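PDB 4W8Z: CRISPR system Cmr subunit Cmr1-1 from Pyrococcus furiosus, which binds RNA and serves in CRISPR antiviral defence as a subunit that, together with Cmr6, caps the type III-B Cmr ribonucleoprotein complex. Local coordinates for residues P36-K39 with G40-W44; R43-F46 with R47-A50; L131-S135 with E136-K140; G156-S159 with R160-T163. All coordinates share one frame; numbering follows the deposited sequence.

Each of the four contacts closes only a short local turn of the chain, so none nests in or crosses another. Together they sample one ferredoxin-like domain. From the N terminus, contact 1 starts helix 38-54 and contact 2 continues along it, the two sharing Arg-43 and Trp-44. Contact 3 closes the bend between strand 126-133 and helix 136-152, and contact 4 folds the loop that leads from this helix towards strand 166-172. Contact 1 is the hub: Met-42 CE packs on Leu-131 CD2 of contact 3 at 3.9 Å, and Pro-36 O lies 3.0 Å from Gly-156 N of contact 4, probably hydrogen-bonded. The centres of contacts 3 and 4 are about 29 Å apart.

Contact 1 (P36-K39 with G40-W44); sequences PSIK and GAMRW
Gly-40 gives its backbone N-H to the side chain of Ser-37, with 3.0 Å between Gly-40 N and Ser-37 OG and an angle of 156° at the hydrogen. Ser-37 thereby serves as the N-cap: its hydroxyl, set between its own N and carbonyl carbon (chi1 70°), takes up an amide of the first turn that has no earlier helical carbonyl to use. The Ser-37 carbonyl starts the regular ladder, Ala-41 N lying 2.8 Å from Ser-37 O. This is the beginning of helix 38-54, the first helix of the ferredoxin-like βαββαβ fold that RAMP proteins share. One residue on, Ile-38 O receives Met-42 N at 3.0 Å, and the Met-42 side chain starts out beside that carbonyl. The two side chains then cross obliquely, Ile-38 CG2 meeting Met-42 SD at 4.2 Å. Both also pack on Leu-149 of helix 136-152, and Ile-38 on Val-82 in the sheet. Lys-39 uses mainly its backbone here, its O accepting from Arg-43 N at 3.1 Å, while its extended side chain leaves the turn and touches Ile-80 of strand 79-84.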
loop_
_atom_site.group_PDB
_atom_site.type_symbol
_atom_site.label_atom_id
_atom_site.label_comp_id
_atom_site.label_asym_id
_atom_site.label_seq_id
_atom_site.Cartn_x
_atom_site.Cartn_y
_atom_site.Cartn_z
ATOM N N PRO A 36 9.107 -3.064 -2.852
ATOM C CA PRO A 36 9.142 -2.977 -1.389
ATOM C C PRO A 36 9.157 -4.346 -0.723
ATOM O O PRO A 36 8.313 -5.195 -1.026
ATOM C CB PRO A 36 7.847 -2.231 -1.052
ATOM C CG PRO A 36 7.583 -1.399 -2.261
ATOM C CD PRO A 36 8.032 -2.233 -3.423
ATOM N N SER A 37 10.120 -4.560 0.167
ATOM C CA SER A 37 10.187 -5.789 0.944
ATOM C C SER A 37 9.296 -5.635 2.164
ATOM O O SER A 37 8.795 -4.544 2.435
ATOM C CB SER A 37 11.626 -6.093 1.363
ATOM O OG SER A 37 12.076 -5.162 2.335
ATOM N N ILE A 38 9.094 -6.720 2.901
ATOM C CA ILE A 38 8.310 -6.655 4.126
ATOM C C ILE A 38 8.975 -5.732 5.147
ATOM O O ILE A 38 8.312 -4.890 5.753
ATOM C CB ILE A 38 8.112 -8.051 4.732
ATOM C CG1 ILE A 38 7.316 -8.925 3.763
ATOM C CG2 ILE A 38 7.408 -7.962 6.077
ATOM C CD1 ILE A 38 6.904 -10.259 4.341
ATOM N N LYS A 39 10.287 -5.880 5.319
ATOM C CA LYS A 39 11.043 -5.018 6.223
ATOM C C LYS A 39 10.963 -3.561 5.779
ATOM O O LYS A 39 10.778 -2.661 6.598
ATOM C CB LYS A 39 12.507 -5.456 6.299
ATOM C CG LYS A 39 12.711 -6.907 6.698
ATOM C CD LYS A 39 14.180 -7.187 6.970
ATOM C CE LYS A 39 14.437 -8.670 7.151
ATOM N NZ LYS A 39 15.880 -8.942 7.406
ATOM N N GLY A 40 11.099 -3.338 4.476
ATOM C CA GLY A 40 11.070 -1.995 3.922
ATOM C C GLY A 40 9.709 -1.341 4.043
ATOM O O GLY A 40 9.605 -0.151 4.350
ATOM N N ALA A 41 8.661 -2.122 3.805
ATOM C CA ALA A 41 7.298 -1.617 3.885
ATOM C C ALA A 41 6.876 -1.324 5.327
ATOM O O ALA A 41 6.131 -0.375 5.577
ATOM C CB ALA A 41 6.342 -2.599 3.247
ATOM N N MET A 42 7.348 -2.143 6.265
ATOM C CA MET A 42 7.120 -1.900 7.689
ATOM C C MET A 42 7.726 -0.564 8.093
ATOM O O MET A 42 7.096 0.238 8.789
ATOM C CB MET A 42 7.716 -3.025 8.542
ATOM C CG MET A 42 6.895 -4.305 8.565
ATOM S SD MET A 42 7.683 -5.605 9.536
ATOM C CE MET A 42 7.857 -4.776 11.112
ATOM N N ARG A 43 8.954 -0.329 7.640
ATOM C CA ARG A 43 9.643 0.923 7.900
ATOM C C ARG A 43 8.846 2.082 7.320
ATOM O O ARG A 43 8.700 3.127 7.956
ATOM C CB ARG A 43 11.052 0.898 7.310
ATOM C CG ARG A 43 11.983 1.935 7.900
ATOM C CD ARG A 43 13.212 2.131 7.038
ATOM N NE ARG A 43 14.268 2.815 7.775
ATOM C CZ ARG A 43 15.253 2.188 8.403
ATOM N NH1 ARG A 43 15.314 0.863 8.372
ATOM N NH2 ARG A 43 16.179 2.881 9.059
ATOM N N TRP A 44 8.320 1.886 6.113
ATOM C CA TRP A 44 7.511 2.911 5.465
ATOM C C TRP A 44 6.290 3.233 6.309
ATOM O O TRP A 44 5.962 4.399 6.527
ATOM C CB TRP A 44 7.071 2.471 4.070
ATOM C CG TRP A 44 6.505 3.598 3.253
ATOM C CD1 TRP A 44 7.170 4.352 2.336
ATOM C CD2 TRP A 44 5.160 4.106 3.287
ATOM N NE1 TRP A 44 6.329 5.296 1.792
ATOM C CE2 TRP A 44 5.090 5.167 2.360
ATOM C CE3 TRP A 44 4.010 3.762 4.008
ATOM C CZ2 TRP A 44 3.919 5.889 2.136
ATOM C CZ3 TRP A 44 2.850 4.482 3.789
ATOM C CH2 TRP A 44 2.813 5.535 2.859
#

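Contact 2 (R43-F46 with R47-A50); sequences RWWF and RALA
With CG turned opposite its backbone N (chi1 170°), Phe-46 lays its ring alongside the next turn of the helix, where Ala-50 CB stands over one face. This is a CH-pi contact, with Ala-50 CB 4.2 Å from the centroid of the Phe-46 ring and displaced toward its rim. Trp-44 also has CG trans to N (chi1 -167°), which carries its indole to Ala-48, CZ3 lying 3.9 Å from Ala-48 CB. Trp-45 meets that methyl too, through CE3 at 3.8 Å from Ala-48 CB, so one methyl is shared by two indoles. The two indoles touch each other as well: Trp-44 CZ3 sits above the centre of one Trp-45 face, 3.7 Å from its plane. Underneath run the i to i+4 bonds of an alpha-helix, weak from Ala-48 N to Trp-44 O but firmer from Ala-50 N to Phe-46 O, at 2.9 Å and 164°. Leu-49 N donates to Trp-45 O at 3.1 Å. Around this part of helix 38-54, Ala-50 and Arg-47 pack on Leu-61 of helix 58-69, Phe-46 touches Ser-145 of helix 136-152, and Trp-45 reaches both Leu-149 of that helix and Ile-300 of strand 294-302.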
loop_
_atom_site.group_PDB
_atom_site.type_symbol
_atom_site.label_atom_id
_atom_site.label_comp_id
_atom_site.label_asym_id
_atom_site.label_seq_id
_atom_site.Cartn_x
_atom_site.Cartn_y
_atom_site.Cartn_z
ATOM N N ARG A 43 8.954 -0.329 7.640
ATOM C CA ARG A 43 9.643 0.923 7.900
ATOM C C ARG A 43 8.846 2.082 7.320
ATOM O O ARG A 43 8.700 3.127 7.956
ATOM C CB ARG A 43 11.052 0.898 7.310
ATOM C CG ARG A 43 11.983 1.935 7.900
ATOM C CD ARG A 43 13.212 2.131 7.038
ATOM N NE ARG A 43 14.268 2.815 7.775
ATOM C CZ ARG A 43 15.253 2.188 8.403
ATOM N NH1 ARG A 43 15.314 0.863 8.372
ATOM N NH2 ARG A 43 16.179 2.881 9.059
ATOM N N TRP A 44 8.320 1.886 6.113
ATOM C CA TRP A 44 7.511 2.911 5.465
ATOM C C TRP A 44 6.290 3.233 6.309
ATOM O O TRP A 44 5.962 4.399 6.527
ATOM C CB TRP A 44 7.071 2.471 4.070
ATOM C CG TRP A 44 6.505 3.598 3.253
ATOM C CD1 TRP A 44 7.170 4.352 2.336
ATOM C CD2 TRP A 44 5.160 4.106 3.287
ATOM N NE1 TRP A 44 6.329 5.296 1.792
ATOM C CE2 TRP A 44 5.090 5.167 2.360
ATOM C CE3 TRP A 44 4.010 3.762 4.008
ATOM C CZ2 TRP A 44 3.919 5.889 2.136
ATOM C CZ3 TRP A 44 2.850 4.482 3.789
ATOM C CH2 TRP A 44 2.813 5.535 2.859
ATOM N N TRP A 45 5.625 2.189 6.793
ATOM C CA TRP A 45 4.372 2.360 7.510
ATOM C C TRP A 45 4.572 2.901 8.913
ATOM O O TRP A 45 3.665 3.510 9.476
ATOM C CB TRP A 45 3.596 1.042 7.547
ATOM C CG TRP A 45 2.685 0.937 6.379
ATOM C CD1 TRP A 45 2.825 0.121 5.296
ATOM C CD2 TRP A 45 1.514 1.724 6.143
ATOM N NE1 TRP A 45 1.800 0.335 4.408
ATOM C CE2 TRP A 45 0.982 1.317 4.903
ATOM C CE3 TRP A 45 0.860 2.732 6.862
ATOM C CZ2 TRP A 45 -0.178 1.876 4.366
ATOM C CZ3 TRP A 45 -0.290 3.287 6.329
ATOM C CH2 TRP A 45 -0.798 2.856 5.091
ATOM N N PHE A 46 5.756 2.696 9.476
ATOM C CA PHE A 46 6.058 3.296 10.765
ATOM C C PHE A 46 6.059 4.813 10.638
ATOM O O PHE A 46 5.578 5.521 11.518
ATOM C CB PHE A 46 7.405 2.817 11.304
ATOM C CG PHE A 46 7.873 3.583 12.502
ATOM C CD1 PHE A 46 7.358 3.311 13.756
ATOM C CD2 PHE A 46 8.814 4.589 12.371
ATOM C CE1 PHE A 46 7.779 4.023 14.859
ATOM C CE2 PHE A 46 9.239 5.305 13.469
ATOM C CZ PHE A 46 8.721 5.021 14.717
ATOM N N ARG A 47 6.605 5.303 9.532
ATOM C CA ARG A 47 6.707 6.737 9.301
ATOM C C ARG A 47 5.329 7.355 9.113
ATOM O O ARG A 47 5.087 8.488 9.519
ATOM C CB ARG A 47 7.578 7.029 8.082
ATOM C CG ARG A 47 8.987 6.479 8.167
ATOM C CD ARG A 47 9.874 7.175 7.154
ATOM N NE ARG A 47 9.685 8.622 7.227
ATOM C CZ ARG A 47 10.491 9.519 6.670
ATOM N NH1 ARG A 47 11.563 9.128 5.993
ATOM N NH2 ARG A 47 10.225 10.811 6.798
ATOM N N ALA A 48 4.431 6.598 8.493
ATOM C CA ALA A 48 3.075 7.071 8.249
ATOM C C ALA A 48 2.279 7.133 9.548
ATOM O O ALA A 48 1.445 8.020 9.733
ATOM C CB ALA A 48 2.375 6.178 7.238
ATOM N N LEU A 49 2.538 6.188 10.447
ATOM C CA LEU A 49 1.882 6.183 11.751
ATOM C C LEU A 49 2.445 7.282 12.643
ATOM O O LEU A 49 1.720 8.171 13.085
ATOM C CB LEU A 49 2.038 4.825 12.443
ATOM C CG LEU A 49 1.375 3.610 11.793
ATOM C CD1 LEU A 49 1.426 2.411 12.731
ATOM C CD2 LEU A 49 -0.056 3.916 11.382
ATOM N N ALA A 50 3.746 7.209 12.903
ATOM C CA ALA A 50 4.410 8.158 13.790
ATOM C C ALA A 50 4.325 9.583 13.250
ATOM O O ALA A 50 4.104 10.527 14.010
ATOM C CB ALA A 50 5.863 7.757 14.003
#

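Contact 3 (L131-S135 with E136-K140); sequences LESPS and ERVIK
Ile-139 reaches back from the first turn of its helix to the strand that precedes it, across the bend where the third strand of the ferredoxin-like fold, 126-133, hands over to the second helix, 136-152. Strand 131-133 and helix 136-140 run nearly antiparallel, 163° between their directions. Followed outward, Ile-139 CB lies 3.6 Å from Ser-135 O, the carbonyl that accepts the Ile-139 backbone N-H, and the CG2 branch rests against the same oxygen. The other branch, CG1, stands opposite the backbone N (chi1 -165°) and carries CD1 over to the strand. There Ile-139 CD1 comes 3.5 Å from Leu-131 O, 4.0 Å from Leu-131 CB and 4.1 Å from Ser-133 CB. Ile-139 also touches Phe-8 and Glu-10 of the neighbouring strand 8-16. Two serines shape the bend. Ser-135 is the N-cap, its OG accepting a weak bond from Val-138 N, and Val-138 CG2 packs against its CB. Ser-133 OG is hydrogen-bonded to Arg-77 O and also closes an ST turn, accepting from Ser-135 N at 3.1 Å, with 154° at the hydrogen.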
loop_
_atom_site.group_PDB
_atom_site.type_symbol
_atom_site.label_atom_id
_atom_site.label_comp_id
_atom_site.label_asym_id
_atom_site.label_seq_id
_atom_site.Cartn_x
_atom_site.Cartn_y
_atom_site.Cartn_z
ATOM N N LEU A 131 9.360 -10.950 14.930
ATOM C CA LEU A 131 9.894 -9.696 15.451
ATOM C C LEU A 131 10.432 -9.888 16.861
ATOM O O LEU A 131 9.750 -10.452 17.715
ATOM C CB LEU A 131 8.819 -8.607 15.450
ATOM C CG LEU A 131 7.974 -8.471 14.182
ATOM C CD1 LEU A 131 6.856 -7.451 14.376
ATOM C CD2 LEU A 131 8.851 -8.094 13.000
ATOM N N GLU A 132 11.654 -9.418 17.099
ATOM C CA GLU A 132 12.294 -9.552 18.407
ATOM C C GLU A 132 12.916 -8.240 18.872
ATOM O O GLU A 132 13.582 -7.550 18.098
ATOM C CB GLU A 132 13.375 -10.638 18.374
ATOM C CG GLU A 132 12.867 -12.033 18.059
ATOM C CD GLU A 132 13.985 -13.056 18.012
ATOM O OE1 GLU A 132 14.185 -13.769 19.019
ATOM O OE2 GLU A 132 14.664 -13.147 16.968
ATOM N N SER A 133 12.710 -7.906 20.143
ATOM C CA SER A 133 13.294 -6.702 20.721
ATOM C C SER A 133 13.374 -6.800 22.239
ATOM O O SER A 133 12.523 -7.430 22.869
ATOM C CB SER A 133 12.484 -5.467 20.316
ATOM O OG SER A 133 13.042 -4.282 20.857
ATOM N N PRO A 134 14.411 -6.190 22.835
ATOM C CA PRO A 134 14.471 -6.080 24.296
ATOM C C PRO A 134 13.471 -5.054 24.835
ATOM O O PRO A 134 13.067 -5.138 25.994
ATOM C CB PRO A 134 15.911 -5.626 24.554
ATOM C CG PRO A 134 16.320 -4.936 23.295
ATOM C CD PRO A 134 15.637 -5.687 22.190
ATOM N N SER A 135 13.077 -4.103 23.993
ATOM C CA SER A 135 12.221 -2.998 24.418
ATOM C C SER A 135 10.740 -3.245 24.146
ATOM O O SER A 135 10.366 -3.724 23.077
ATOM C CB SER A 135 12.652 -1.703 23.726
ATOM O OG SER A 135 11.790 -0.633 24.068
ATOM N N GLU A 136 9.899 -2.903 25.120
ATOM C CA GLU A 136 8.456 -3.044 24.969
ATOM C C GLU A 136 7.918 -1.952 24.049
ATOM O O GLU A 136 7.056 -2.200 23.208
ATOM C CB GLU A 136 7.761 -2.985 26.333
ATOM C CG GLU A 136 6.335 -3.517 26.326
ATOM C CD GLU A 136 5.565 -3.157 27.585
ATOM O OE1 GLU A 136 5.314 -4.060 28.414
ATOM O OE2 GLU A 136 5.203 -1.971 27.744
ATOM N N ARG A 137 8.439 -0.742 24.227
ATOM C CA ARG A 137 8.082 0.403 23.397
ATOM C C ARG A 137 8.341 0.101 21.923
ATOM O O ARG A 137 7.521 0.409 21.059
ATOM C CB ARG A 137 8.878 1.635 23.836
ATOM C CG ARG A 137 8.056 2.894 24.055
ATOM C CD ARG A 137 8.889 3.975 24.727
ATOM N NE ARG A 137 10.155 4.199 24.031
ATOM C CZ ARG A 137 10.376 5.194 23.179
ATOM N NH1 ARG A 137 9.418 6.073 22.919
ATOM N NH2 ARG A 137 11.560 5.315 22.591
ATOM N N VAL A 138 9.482 -0.525 21.651
ATOM C CA VAL A 138 9.897 -0.829 20.288
ATOM C C VAL A 138 9.068 -1.944 19.646
ATOM O O VAL A 138 8.602 -1.796 18.517
ATOM C CB VAL A 138 11.392 -1.218 20.239
ATOM C CG1 VAL A 138 11.731 -1.886 18.920
ATOM C CG2 VAL A 138 12.265 0.010 20.450
ATOM N N ILE A 139 8.875 -3.048 20.361
ATOM C CA ILE A 139 8.166 -4.194 19.798
ATOM C C ILE A 139 6.701 -3.850 19.517
ATOM O O ILE A 139 6.103 -4.376 18.576
ATOM C CB ILE A 139 8.255 -5.434 20.727
ATOM C CG1 ILE A 139 7.841 -6.704 19.985
ATOM C CG2 ILE A 139 7.414 -5.261 21.980
ATOM C CD1 ILE A 139 8.952 -7.326 19.185
ATOM N N LYS A 140 6.130 -2.950 20.315
ATOM C CA LYS A 140 4.764 -2.491 20.088
ATOM C C LYS A 140 4.687 -1.730 18.772
ATOM O O LYS A 140 3.797 -1.966 17.956
ATOM C CB LYS A 140 4.283 -1.603 21.236
ATOM C CG LYS A 140 3.851 -2.351 22.485
ATOM C CD LYS A 140 3.256 -1.382 23.502
ATOM C CE LYS A 140 2.683 -2.110 24.706
ATOM N NZ LYS A 140 1.907 -1.201 25.596
#

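Contact 4 (G156-S159 with R160-T163); sequences GFRS and RRGT
Between Gly-156 and Ser-159 the chain makes a type II beta turn, and Thr-163 closes over it by donating its hydroxyl to the carbonyl of Phe-157, OG1 to O 2.6 Å. Gly-156 begins the turn at a positive phi (99°), and its O takes a weak bond from Ser-159 N. Phe-157 follows, its ring packed on helix 106-113 and covered on one face by Arg-158 CG, 3.9 Å above the centre. A bend at chi2 (-68°) folds the Arg-158 chain so that its guanidinium also turns a face to Phe-157 CZ. Arg-158 O then takes Arg-161 N at 2.8 Å, from well above the carbonyl plane, within a type I turn that overlaps the first. These successive turns, with Gly-156 and Gly-162 both at positive phi, are consistent with the glycine-rich loop that RAMP proteins carry between the second helix and the last strand of their ferredoxin-like fold. The side chains of Arg-158 and Arg-161 run side by side, CD to CD 4.0 Å, with their guanidinium planes 24° apart. Salt bridges from Arg-158 to Glu-32 and Asp-318 probably offset this gathering of positive charge, while Arg-161 NH2 bonds to Val-317 O. Ser-159 ends the segment, and a water donates to both Ser-159 O, at 3.1 Å, and Thr-163 O, at 2.7 Å.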
loop_
_atom_site.group_PDB
_atom_site.type_symbol
_atom_site.label_atom_id
_atom_site.label_comp_id
_atom_site.label_asym_id
_atom_site.label_seq_id
_atom_site.Cartn_x
_atom_site.Cartn_y
_atom_site.Cartn_z
ATOM N N GLY A 156 6.054 -5.610 -2.887
ATOM C CA GLY A 156 6.503 -6.048 -4.194
ATOM C C GLY A 156 6.255 -5.091 -5.349
ATOM O O GLY A 156 5.744 -3.980 -5.174
ATOM N N PHE A 157 6.625 -5.536 -6.546
ATOM C CA PHE A 157 6.420 -4.757 -7.758
ATOM C C PHE A 157 4.926 -4.567 -8.026
ATOM O O PHE A 157 4.155 -5.529 -7.978
ATOM C CB PHE A 157 7.104 -5.439 -8.948
ATOM C CG PHE A 157 7.084 -4.628 -10.213
ATOM C CD1 PHE A 157 7.400 -3.280 -10.192
ATOM C CD2 PHE A 157 6.774 -5.220 -11.432
ATOM C CE1 PHE A 157 7.393 -2.528 -11.360
ATOM C CE2 PHE A 157 6.761 -4.473 -12.604
ATOM C CZ PHE A 157 7.072 -3.124 -12.564
ATOM N N ARG A 158 4.537 -3.319 -8.290
ATOM C CA ARG A 158 3.155 -2.946 -8.619
ATOM C C ARG A 158 2.172 -3.124 -7.456
ATOM O O ARG A 158 0.966 -3.246 -7.668
ATOM C CB ARG A 158 2.666 -3.735 -9.840
ATOM C CG ARG A 158 3.202 -3.215 -11.154
ATOM C CD ARG A 158 2.627 -1.838 -11.460
ATOM N NE ARG A 158 3.314 -1.213 -12.581
ATOM C CZ ARG A 158 4.319 -0.351 -12.457
ATOM N NH1 ARG A 158 4.746 0.002 -11.252
ATOM N NH2 ARG A 158 4.896 0.161 -13.537
ATOM N N SER A 159 2.685 -3.098 -6.231
ATOM C CA SER A 159 1.850 -3.303 -5.046
ATOM C C SER A 159 0.883 -2.141 -4.767
ATOM O O SER A 159 -0.075 -2.299 -4.011
ATOM C CB SER A 159 2.732 -3.561 -3.822
ATOM O OG SER A 159 3.993 -2.929 -3.969
ATOM N N ARG A 160 1.124 -0.985 -5.380
ATOM C CA ARG A 160 0.168 0.120 -5.313
ATOM C C ARG A 160 -0.975 -0.095 -6.297
ATOM O O ARG A 160 -1.963 0.645 -6.294
ATOM C CB ARG A 160 0.854 1.456 -5.595
ATOM C CG ARG A 160 1.786 1.912 -4.485
ATOM C CD ARG A 160 2.550 3.156 -4.892
ATOM N NE ARG A 160 3.362 2.907 -6.075
ATOM C CZ ARG A 160 3.982 3.850 -6.776
ATOM N NH1 ARG A 160 3.882 5.127 -6.426
ATOM N NH2 ARG A 160 4.699 3.513 -7.837
ATOM N N ARG A 161 -0.839 -1.117 -7.134
ATOM C CA ARG A 161 -1.856 -1.425 -8.128
ATOM C C ARG A 161 -2.387 -2.848 -8.004
ATOM O O ARG A 161 -2.652 -3.505 -9.012
ATOM C CB ARG A 161 -1.311 -1.222 -9.541
ATOM C CG ARG A 161 -0.964 0.204 -9.912
ATOM C CD ARG A 161 -0.792 0.287 -11.414
ATOM N NE ARG A 161 -0.213 1.547 -11.862
ATOM C CZ ARG A 161 -0.109 1.898 -13.141
ATOM N NH1 ARG A 161 -0.555 1.081 -14.091
ATOM N NH2 ARG A 161 0.436 3.064 -13.469
ATOM N N GLY A 162 -2.528 -3.335 -6.777
ATOM C CA GLY A 162 -3.231 -4.585 -6.563
ATOM C C GLY A 162 -2.408 -5.833 -6.313
ATOM O O GLY A 162 -2.968 -6.859 -5.949
ATOM N N THR A 163 -1.097 -5.775 -6.502
ATOM C CA THR A 163 -0.278 -6.945 -6.208
ATOM C C THR A 163 0.187 -6.939 -4.755
ATOM O O THR A 163 0.277 -5.889 -4.122
ATOM C CB THR A 163 0.961 -7.035 -7.125
ATOM O OG1 THR A 163 1.947 -6.090 -6.699
ATOM C CG2 THR A 163 0.589 -6.771 -8.571
HETATM O O HOH W 1 -2.014 -4.616 -3.528
#